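PDB 1SH8: DUF4442 domain-containing protein from Pseudomonas aeruginosa, which is of unverified function but is a probable thioesterase of the PaaI-like hot dog family, forming a two-fold symmetric pair in the crystal. Local coordinates for the interface of chains A and B. Numbering follows the deposited sequence. Chains: chain A/B, hypothetical protein PA5026.

The interface of chains A and B. Residues chain A 20-21, 58-59, 62-63; chain B 20, 53, 55.
Two aromatic side chains of chain B reach the rim of A:Phe20 from opposite sides of its plane. On one side lies B:Phe20, its plane turned 86° from that of A:Phe20 in an edge-to-face pair whose CZ corners come to 3.5 Å. On the other, B:Tyr53 presents the CD2–CE2 edge of its ring, with B:Tyr53 CD2 3.4 Å from A:Phe20 CD2; A:Phe20 CE2 lies in the plane of the tyrosine ring, at its edge. Within chain B, the backbone N of B:Gly55 lies 3.1 Å above the tyrosine plane, displaced toward the rim, while A:Thr59 OG1 lies in plane at the edges of both phenylalanine rings. Phenylalanine suits this place because its apolar rim packs against two rings at once with no polar group to satisfy.

B:Tyr53 combines an apolar ring with a polar tip. Its CG stands anti to the backbone N (chi1 174°), which sends the phenol across to chain A, where B:Tyr53 CE2 passes 3.9 Å from A:Val21 CG2, part of a compact branched apolar surface. The hydroxyl OH donates to the carboxylate oxygen OE1 of A:Glu62 at 2.6 Å, reaching its anti side 26° out of the carboxylate plane. Glutamate supplies this acceptor on a chain long enough to reach the phenol, bending at its second torsion. Threonine serves both neighbours: besides its hydroxyl at the phenylalanine edges, the methyl CG2 of A:Thr59 packs 3.7 Å from B:Tyr53 OH. B:Gly55, lacking a side chain, admits A:Phe58, whose CD2 touches the glycine CA at 3.7 Å.

A:Phe58, A:Thr59 and A:Glu62 belong to helix 54-62, the start of the central hot dog helix, and A:Phe20 to helix 19-24. B:Tyr53 immediately precedes the equivalent helix of chain B, 54-72. Two-fold symmetry repeats the contact, and by family analogy A:Glu62 may belong to a thioesterase active site shared between the subunits.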
loop_
_atom_site.group_PDB
_atom_site.type_symbol
_atom_site.label_atom_id
_atom_site.label_comp_id
_atom_site.label_asym_id
_atom_site.label_seq_id
_atom_site.Cartn_x
_atom_site.Cartn_y
_atom_site.Cartn_z
ATOM N N PHE A 20 -2.203 0.304 -12.316
ATOM C CA PHE A 20 -2.550 0.905 -11.032
ATOM C C PHE A 20 -1.601 2.074 -10.772
ATOM O O PHE A 20 -2.018 3.141 -10.315
ATOM C CB PHE A 20 -2.407 -0.153 -9.933
ATOM C CG PHE A 20 -2.774 0.329 -8.550
ATOM C CD1 PHE A 20 -4.044 0.085 -8.028
ATOM C CD2 PHE A 20 -1.838 0.989 -7.756
ATOM C CE1 PHE A 20 -4.376 0.487 -6.725
ATOM C CE2 PHE A 20 -2.157 1.395 -6.461
ATOM C CZ PHE A 20 -3.428 1.142 -5.944
ATOM N N VAL A 21 -0.322 1.866 -11.077
ATOM C CA VAL A 21 0.704 2.889 -10.889
ATOM C C VAL A 21 0.549 3.999 -11.922
ATOM O O VAL A 21 0.616 5.184 -11.599
ATOM C CB VAL A 21 2.120 2.279 -11.006
ATOM C CG1 VAL A 21 3.181 3.385 -10.993
ATOM C CG2 VAL A 21 2.356 1.311 -9.852
ATOM N N PHE A 58 1.837 4.620 -0.068
ATOM C CA PHE A 58 2.348 3.250 -0.111
ATOM C C PHE A 58 2.948 2.933 -1.477
ATOM O O PHE A 58 4.031 2.359 -1.576
ATOM C CB PHE A 58 1.239 2.236 0.172
ATOM C CG PHE A 58 1.706 0.806 0.103
ATOM C CD1 PHE A 58 2.204 0.160 1.235
ATOM C CD2 PHE A 58 1.688 0.115 -1.106
ATOM C CE1 PHE A 58 2.677 -1.162 1.157
ATOM C CE2 PHE A 58 2.159 -1.200 -1.195
ATOM C CZ PHE A 58 2.653 -1.838 -0.062
ATOM N N THR A 59 2.229 3.298 -2.533
ATOM C CA THR A 59 2.696 3.027 -3.883
ATOM C C THR A 59 4.040 3.706 -4.141
ATOM O O THR A 59 4.953 3.098 -4.705
ATOM C CB THR A 59 1.644 3.478 -4.916
ATOM O OG1 THR A 59 0.444 2.720 -4.715
ATOM C CG2 THR A 59 2.136 3.238 -6.334
ATOM N N GLU A 62 6.717 1.835 -2.111
ATOM C CA GLU A 62 6.912 0.452 -2.544
ATOM C C GLU A 62 7.604 0.275 -3.904
ATOM O O GLU A 62 8.431 -0.629 -4.078
ATOM C CB GLU A 62 5.542 -0.251 -2.573
ATOM C CG GLU A 62 5.551 -1.772 -2.765
ATOM C CD GLU A 62 5.863 -2.233 -4.188
ATOM O OE1 GLU A 62 5.493 -1.540 -5.163
ATOM O OE2 GLU A 62 6.465 -3.323 -4.328
ATOM N N LEU A 63 7.266 1.141 -4.857
ATOM C CA LEU A 63 7.797 1.030 -6.213
ATOM C C LEU A 63 9.319 1.047 -6.378
ATOM O O LEU A 63 9.838 0.450 -7.322
ATOM C CB LEU A 63 7.161 2.094 -7.114
ATOM C CG LEU A 63 7.105 1.684 -8.587
ATOM C CD1 LEU A 63 6.172 0.494 -8.743
ATOM C CD2 LEU A 63 6.614 2.849 -9.430
ATOM N N PHE B 20 -8.422 8.120 -5.998
ATOM C CA PHE B 20 -7.429 7.047 -6.063
ATOM C C PHE B 20 -8.120 5.699 -5.842
ATOM O O PHE B 20 -7.838 4.717 -6.535
ATOM C CB PHE B 20 -6.363 7.280 -4.988
ATOM C CG PHE B 20 -5.239 6.274 -4.996
ATOM C CD1 PHE B 20 -4.002 6.598 -5.551
ATOM C CD2 PHE B 20 -5.403 5.024 -4.400
ATOM C CE1 PHE B 20 -2.934 5.690 -5.508
ATOM C CE2 PHE B 20 -4.347 4.110 -4.351
ATOM C CZ PHE B 20 -3.108 4.447 -4.907
ATOM N N TYR B 53 -1.391 -6.059 -7.772
ATOM C CA TYR B 53 -0.292 -5.190 -7.377
ATOM C C TYR B 53 -0.352 -4.931 -5.867
ATOM O O TYR B 53 -1.432 -4.773 -5.296
ATOM C CB TYR B 53 -0.363 -3.862 -8.149
ATOM C CG TYR B 53 0.656 -2.847 -7.681
ATOM C CD1 TYR B 53 2.016 -3.168 -7.630
ATOM C CD2 TYR B 53 0.256 -1.595 -7.219
ATOM C CE1 TYR B 53 2.950 -2.271 -7.117
ATOM C CE2 TYR B 53 1.182 -0.688 -6.708
ATOM C CZ TYR B 53 2.528 -1.037 -6.652
ATOM O OH TYR B 53 3.432 -0.173 -6.079
ATOM N N GLY B 55 0.158 -2.375 -4.140
ATOM C CA GLY B 55 -0.535 -1.152 -3.777
ATOM C C GLY B 55 -2.049 -1.307 -3.726
ATOM O O GLY B 55 -2.719 -0.617 -2.958
#